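Local coordinates for protein exotoxin 6 (Staphylococcus aureus subsp. aureus Mu50, PDB 4ZYS) that is a staphylococcal superantigen-like exotoxin that probably acts as a secreted protein binding host molecules, possibly through their sugars, at residues Y121-E126 against K131-R136; E139-Q144 against I192-K197. One frame throughout, in Å; residues are numbered along the deposited sequence.

Contact 1 (Y121-E126 against K131-R136); sequences YQIYKE and KELDYR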
loop_
_atom_site.group_PDB
_atom_site.type_symbol
_atom_site.label_atom_id
_atom_site.label_comp_id
_atom_site.label_asym_id
_atom_site.label_seq_id
_atom_site.Cartn_x
_atom_site.Cartn_y
_atom_site.Cartn_z
ATOM N N TYR A 121 5.462 -5.170 -14.256
ATOM C CA TYR A 121 4.872 -4.334 -13.211
ATOM C C TYR A 121 5.075 -2.858 -13.564
ATOM O O TYR A 121 6.209 -2.444 -13.817
ATOM C CB TYR A 121 5.460 -4.661 -11.840
ATOM C CG TYR A 121 4.705 -4.000 -10.707
ATOM C CD1 TYR A 121 3.372 -4.307 -10.457
ATOM C CD2 TYR A 121 5.316 -3.059 -9.894
ATOM C CE1 TYR A 121 2.664 -3.684 -9.435
ATOM C CE2 TYR A 121 4.623 -2.443 -8.855
ATOM C CZ TYR A 121 3.289 -2.744 -8.642
ATOM O OH TYR A 121 2.596 -2.156 -7.619
ATOM N N GLN A 122 3.995 -2.089 -13.643
ATOM C CA GLN A 122 4.094 -0.670 -14.022
ATOM C C GLN A 122 3.811 0.261 -12.836
ATOM O O GLN A 122 2.763 0.135 -12.205
ATOM C CB GLN A 122 3.143 -0.330 -15.201
ATOM C CG GLN A 122 3.390 -1.198 -16.414
ATOM C CD GLN A 122 2.847 -0.728 -17.727
ATOM O OE1 GLN A 122 1.947 0.112 -17.843
ATOM N NE2 GLN A 122 3.416 -1.269 -18.766
ATOM N N ILE A 123 4.743 1.193 -12.551
ATOM C CA ILE A 123 4.639 2.235 -11.507
ATOM C C ILE A 123 4.292 3.561 -12.218
ATOM O O ILE A 123 4.967 3.917 -13.179
ATOM C CB ILE A 123 5.943 2.358 -10.633
ATOM C CG1 ILE A 123 6.222 1.092 -9.776
ATOM C CG2 ILE A 123 5.959 3.630 -9.750
ATOM C CD1 ILE A 123 5.217 0.791 -8.732
ATOM N N TYR A 124 3.258 4.278 -11.748
ATOM C CA TYR A 124 2.857 5.541 -12.370
ATOM C C TYR A 124 3.111 6.741 -11.439
ATOM O O TYR A 124 2.987 7.900 -11.865
ATOM C CB TYR A 124 1.367 5.480 -12.783
ATOM C CG TYR A 124 1.022 4.249 -13.601
ATOM C CD1 TYR A 124 1.480 4.104 -14.912
ATOM C CD2 TYR A 124 0.272 3.213 -13.055
ATOM C CE1 TYR A 124 1.173 2.970 -15.666
ATOM C CE2 TYR A 124 -0.061 2.087 -13.805
ATOM C CZ TYR A 124 0.397 1.966 -15.106
ATOM O OH TYR A 124 0.076 0.852 -15.836
ATOM N N LYS A 125 3.483 6.467 -10.187
ATOM C CA LYS A 125 3.603 7.516 -9.198
ATOM C C LYS A 125 5.017 7.837 -8.740
ATOM O O LYS A 125 5.826 6.946 -8.489
ATOM C CB LYS A 125 2.739 7.156 -7.988
ATOM C CG LYS A 125 1.263 7.506 -8.234
ATOM C CD LYS A 125 0.273 7.012 -7.140
ATOM C CE LYS A 125 0.596 7.414 -5.712
ATOM N NZ LYS A 125 0.844 8.887 -5.569
ATOM N N GLU A 126 5.285 9.143 -8.574
ATOM C CA GLU A 126 6.564 9.642 -8.034
ATOM C C GLU A 126 6.642 9.358 -6.538
ATOM O O GLU A 126 7.688 8.997 -6.005
ATOM C CB GLU A 126 6.680 11.151 -8.237
ATOM C CG GLU A 126 6.866 11.591 -9.665
ATOM C CD GLU A 126 7.026 13.094 -9.696
ATOM O OE1 GLU A 126 8.117 13.581 -9.323
ATOM O OE2 GLU A 126 6.027 13.790 -9.987
ATOM N N LYS A 131 1.689 1.107 1.495
ATOM C CA LYS A 131 0.316 0.550 1.528
ATOM C C LYS A 131 -0.087 0.060 0.129
ATOM O O LYS A 131 -0.626 -1.049 0.021
ATOM C CB LYS A 131 -0.706 1.596 2.029
ATOM C CG LYS A 131 -2.161 1.097 1.997
ATOM C CD LYS A 131 -3.188 2.212 2.223
ATOM C CE LYS A 131 -4.551 1.692 2.618
ATOM N NZ LYS A 131 -4.529 1.033 3.946
ATOM N N GLU A 132 0.136 0.893 -0.926
ATOM C CA GLU A 132 -0.243 0.551 -2.311
ATOM C C GLU A 132 0.618 -0.595 -2.862
ATOM O O GLU A 132 0.078 -1.541 -3.438
ATOM C CB GLU A 132 -0.128 1.775 -3.229
ATOM C CG GLU A 132 -0.421 1.458 -4.687
ATOM C CD GLU A 132 -0.406 2.641 -5.632
ATOM O OE1 GLU A 132 -0.616 3.779 -5.157
ATOM O OE2 GLU A 132 -0.188 2.432 -6.848
ATOM N N LEU A 133 1.958 -0.509 -2.678
ATOM C CA LEU A 133 2.860 -1.547 -3.165
ATOM C C LEU A 133 2.561 -2.860 -2.464
ATOM O O LEU A 133 2.536 -3.893 -3.110
ATOM C CB LEU A 133 4.336 -1.148 -2.964
ATOM C CG LEU A 133 4.843 -0.059 -3.891
ATOM C CD1 LEU A 133 5.984 0.693 -3.271
ATOM C CD2 LEU A 133 5.211 -0.621 -5.254
ATOM N N ASP A 134 2.302 -2.812 -1.157
ATOM C CA ASP A 134 1.998 -3.996 -0.344
ATOM C C ASP A 134 0.730 -4.685 -0.857
ATOM O O ASP A 134 0.786 -5.866 -1.187
ATOM C CB ASP A 134 1.859 -3.613 1.138
ATOM C CG ASP A 134 1.385 -4.721 2.048
ATOM O OD1 ASP A 134 2.137 -5.707 2.225
ATOM O OD2 ASP A 134 0.310 -4.567 2.646
ATOM N N TYR A 135 -0.359 -3.927 -1.027
ATOM C CA TYR A 135 -1.613 -4.475 -1.498
ATOM C C TYR A 135 -1.499 -5.061 -2.900
ATOM O O TYR A 135 -1.962 -6.180 -3.121
ATOM C CB TYR A 135 -2.729 -3.414 -1.467
ATOM C CG TYR A 135 -4.072 -3.979 -1.879
ATOM C CD1 TYR A 135 -4.440 -4.043 -3.215
ATOM C CD2 TYR A 135 -4.982 -4.422 -0.931
ATOM C CE1 TYR A 135 -5.667 -4.576 -3.604
ATOM C CE2 TYR A 135 -6.212 -4.964 -1.306
ATOM C CZ TYR A 135 -6.553 -5.030 -2.646
ATOM O OH TYR A 135 -7.754 -5.551 -3.052
ATOM N N ARG A 136 -0.970 -4.277 -3.855
ATOM C CA ARG A 136 -0.897 -4.677 -5.263
ATOM C C ARG A 136 0.045 -5.874 -5.479
ATOM O O ARG A 136 -0.232 -6.716 -6.339
ATOM C CB ARG A 136 -0.482 -3.497 -6.156
ATOM C CG ARG A 136 -1.504 -2.353 -6.198
ATOM C CD ARG A 136 -2.807 -2.789 -6.881
ATOM N NE ARG A 136 -3.718 -1.667 -7.088
ATOM C CZ ARG A 136 -5.022 -1.794 -7.283
ATOM N NH1 ARG A 136 -5.594 -2.993 -7.247
ATOM N NH2 ARG A 136 -5.768 -0.729 -7.486
HETATM O O HOH W 1 1.458 0.536 -8.433
HETATM O O HOH W 2 1.756 3.636 -9.479
#

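Contact 2 (E139-Q144 against I192-K197); sequences ERAIKQ and ILVEMK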
loop_
_atom_site.group_PDB
_atom_site.type_symbol
_atom_site.label_atom_id
_atom_site.label_comp_id
_atom_site.label_asym_id
_atom_site.label_seq_id
_atom_site.Cartn_x
_atom_site.Cartn_y
_atom_site.Cartn_z
ATOM N N GLU A 139 -1.842 -8.892 -4.052
ATOM C CA GLU A 139 -2.956 -9.159 -4.987
ATOM C C GLU A 139 -2.513 -10.058 -6.151
ATOM O O GLU A 139 -3.208 -11.014 -6.479
ATOM C CB GLU A 139 -3.512 -7.830 -5.536
ATOM C CG GLU A 139 -4.690 -7.968 -6.490
ATOM C CD GLU A 139 -5.254 -6.641 -6.949
ATOM O OE1 GLU A 139 -4.452 -5.727 -7.256
ATOM O OE2 GLU A 139 -6.499 -6.516 -7.004
ATOM N N ARG A 140 -1.357 -9.746 -6.748
ATOM C CA ARG A 140 -0.723 -10.483 -7.844
ATOM C C ARG A 140 -0.329 -11.900 -7.353
ATOM O O ARG A 140 -0.657 -12.878 -8.015
ATOM C CB ARG A 140 0.497 -9.663 -8.315
ATOM C CG ARG A 140 1.316 -10.204 -9.480
ATOM C CD ARG A 140 0.787 -9.868 -10.856
ATOM N NE ARG A 140 0.585 -8.436 -11.129
ATOM C CZ ARG A 140 1.407 -7.677 -11.843
ATOM N NH1 ARG A 140 2.541 -8.177 -12.318
ATOM N NH2 ARG A 140 1.099 -6.416 -12.096
ATOM N N ALA A 141 0.321 -12.011 -6.168
ATOM C CA ALA A 141 0.715 -13.283 -5.551
ATOM C C ALA A 141 -0.511 -14.171 -5.220
ATOM O O ALA A 141 -0.427 -15.388 -5.356
ATOM C CB ALA A 141 1.512 -13.017 -4.289
ATOM N N ILE A 142 -1.645 -13.562 -4.817
ATOM C CA ILE A 142 -2.884 -14.274 -4.482
ATOM C C ILE A 142 -3.559 -14.787 -5.751
ATOM O O ILE A 142 -3.891 -15.970 -5.837
ATOM C CB ILE A 142 -3.850 -13.385 -3.643
ATOM C CG1 ILE A 142 -3.277 -13.108 -2.228
ATOM C CG2 ILE A 142 -5.264 -13.972 -3.573
ATOM C CD1 ILE A 142 -3.869 -11.876 -1.561
ATOM N N LYS A 143 -3.779 -13.881 -6.720
ATOM C CA LYS A 143 -4.484 -14.176 -7.965
ATOM C C LYS A 143 -3.717 -15.141 -8.838
ATOM O O LYS A 143 -4.305 -16.107 -9.304
ATOM C CB LYS A 143 -4.813 -12.882 -8.740
ATOM C CG LYS A 143 -5.983 -12.099 -8.142
ATOM C CD LYS A 143 -6.483 -10.964 -9.063
ATOM C CE LYS A 143 -7.656 -10.228 -8.432
ATOM N NZ LYS A 143 -8.361 -9.326 -9.386
ATOM N N GLN A 144 -2.413 -14.944 -9.012
ATOM C CA GLN A 144 -1.646 -15.811 -9.907
ATOM C C GLN A 144 -0.885 -16.958 -9.244
ATOM O O GLN A 144 -0.609 -17.937 -9.932
ATOM C CB GLN A 144 -0.639 -14.997 -10.711
ATOM C CG GLN A 144 -1.280 -14.062 -11.708
ATOM C CD GLN A 144 -0.288 -13.194 -12.435
ATOM O OE1 GLN A 144 0.898 -13.086 -12.093
ATOM N NE2 GLN A 144 -0.775 -12.533 -13.445
ATOM N N ILE A 192 11.895 -5.709 -7.513
ATOM C CA ILE A 192 10.918 -6.195 -6.557
ATOM C C ILE A 192 10.972 -7.724 -6.601
ATOM O O ILE A 192 10.993 -8.337 -7.676
ATOM C CB ILE A 192 9.474 -5.649 -6.758
ATOM C CG1 ILE A 192 9.432 -4.100 -6.738
ATOM C CG2 ILE A 192 8.487 -6.246 -5.702
ATOM C CD1 ILE A 192 8.065 -3.497 -7.295
ATOM N N LEU A 193 11.018 -8.328 -5.421
ATOM C CA LEU A 193 10.994 -9.760 -5.279
ATOM C C LEU A 193 9.884 -10.119 -4.334
ATOM O O LEU A 193 9.809 -9.548 -3.252
ATOM C CB LEU A 193 12.369 -10.307 -4.778
ATOM C CG LEU A 193 12.447 -11.837 -4.526
ATOM C CD1 LEU A 193 12.297 -12.620 -5.827
ATOM C CD2 LEU A 193 13.737 -12.214 -3.827
ATOM N N VAL A 194 9.003 -11.047 -4.743
ATOM C CA VAL A 194 7.953 -11.591 -3.877
ATOM C C VAL A 194 8.302 -13.057 -3.682
ATOM O O VAL A 194 8.224 -13.812 -4.636
ATOM C CB VAL A 194 6.503 -11.394 -4.409
ATOM C CG1 VAL A 194 5.489 -11.890 -3.388
ATOM C CG2 VAL A 194 6.222 -9.941 -4.776
ATOM N N GLU A 195 8.765 -13.445 -2.496
ATOM C CA GLU A 195 9.106 -14.834 -2.168
ATOM C C GLU A 195 7.994 -15.461 -1.365
ATOM O O GLU A 195 7.619 -14.899 -0.330
ATOM C CB GLU A 195 10.407 -14.927 -1.327
ATOM C CG GLU A 195 11.702 -14.751 -2.082
ATOM C CD GLU A 195 12.924 -14.607 -1.191
ATOM O OE1 GLU A 195 13.036 -13.592 -0.458
ATOM O OE2 GLU A 195 13.789 -15.510 -1.251
HETATM N N MSE A 196 7.495 -16.640 -1.791
HETATM C CA MSE A 196 6.487 -17.381 -1.028
HETATM C C MSE A 196 7.052 -18.704 -0.616
HETATM O O MSE A 196 7.820 -19.283 -1.373
HETATM C CB MSE A 196 5.209 -17.622 -1.823
HETATM C CG MSE A 196 4.512 -16.377 -2.270
HETATM SE SE MSE A 196 3.337 -16.815 -3.766
HETATM C CE MSE A 196 2.484 -18.432 -3.086
ATOM N N LYS A 197 6.682 -19.192 0.584
ATOM C CA LYS A 197 7.134 -20.479 1.141
ATOM C C LYS A 197 5.955 -21.193 1.862
ATOM O O LYS A 197 4.828 -20.646 1.859
ATOM C CB LYS A 197 8.324 -20.281 2.120
ATOM C CG LYS A 197 9.500 -19.457 1.605
ATOM C CD LYS A 197 10.542 -19.204 2.701
ATOM C CE LYS A 197 11.734 -18.426 2.189
ATOM N NZ LYS A 197 12.852 -18.422 3.169
ATOM O OXT LYS A 197 6.169 -22.268 2.475
#

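Contact 1 (Y121-E126 against K131-R136)
L133 CD2 sits where two residues of the loop converge, and the close packing of this contact gathers round that methyl. I123 CD1 meets L133 CD2 at 3.8 Å, the two side chains crossing at about a right angle, while the ring of Y121 brings its edge, not its face, up to the same carbon, Y121 CE2 lying 4.1 Å from L133 CD2. The torsions explain the reach of the tyrosine: CG lies anti to the backbone N (chi1 -170°), which sends the ring from the loop toward the helix until Y121 OH stands 3.7 Å from R136 CB. I128 of strand 127-129 touches both I123 and L133 and extends this apolar patch. In the beta-grasp domain, 121-126 is the connection leaving strand 117-119, and it runs alongside the first turns of helix 130-145, the long helix that the sheet of this fold grasps. Toward E132 the packing gives way to water. One molecule bridges Y121 OH and E132 OE2, at 3.0 Å from each; a second accepts from Y124 N at 2.8 Å and donates only weakly to the same carboxylate oxygen. K125 passes E132 OE1 with CD and CE; the bend at chi4 leaves K125 NZ 5.3 Å from E132 OE1, bound instead to D127 O, T91 OG1 and D70. The guanidinium of R136 likewise leads off from the loop, to E139.

Contact 2 (E139-Q144 against I192-K197)
A141 points its CB from the helix toward strand 189-196, and two side chains of the strand receive it. V194 offers CG1 and M196, a selenomethionine, offers its SE atom, each 4.2 Å from A141 CB, so the alanine methyl is touched by a branched side chain and by the far part of a long one. Both strand residues direct their CB toward the helix; being two apart, they project from the same face of the strand, with E195 between them turned to the other. M196 must reach further: with chi2 near extended (159°), SE is carried out beside the methyl; the bend at chi3 (46°) then sets only the direction of CE, which lies farther from A141 CB than SE does. This is the helix-on-sheet packing of the beta-grasp fold, in which helix 130-145 lies across a mixed sheet and 189-196 is the middle strand, between 106-111 and 155-161. The small side chain lets the backbones come close, A141 CA and V194 CA being the nearest pair at 7.6 Å. All three touching residues are buried, and the contact between them is purely apolar. Beyond the two segments, L147 also packs on A141, while M196 touches H145 near the end of the helix and K111 on the neighbouring strand.

In the fold
Followed from the N terminus, the chain passes through the OB-fold domain before entering the beta-grasp domain, where both contacts lie. Contact 1 closes a short loop: four residues, mostly strand 127-129, separate 121-126 from the helix segment 131-136. Contact 2 opens later on the same helix and closes a much longer excursion of 47 residues, when the last strand returns to 139-144. The two are therefore in series, neither nested nor crossed, with centres about 14 Å apart. Helix 130-145 joins them, its early turns meeting the loop and its later ones the central strand. Y121 bridges the two directly, touching R140 and I192 of contact 2.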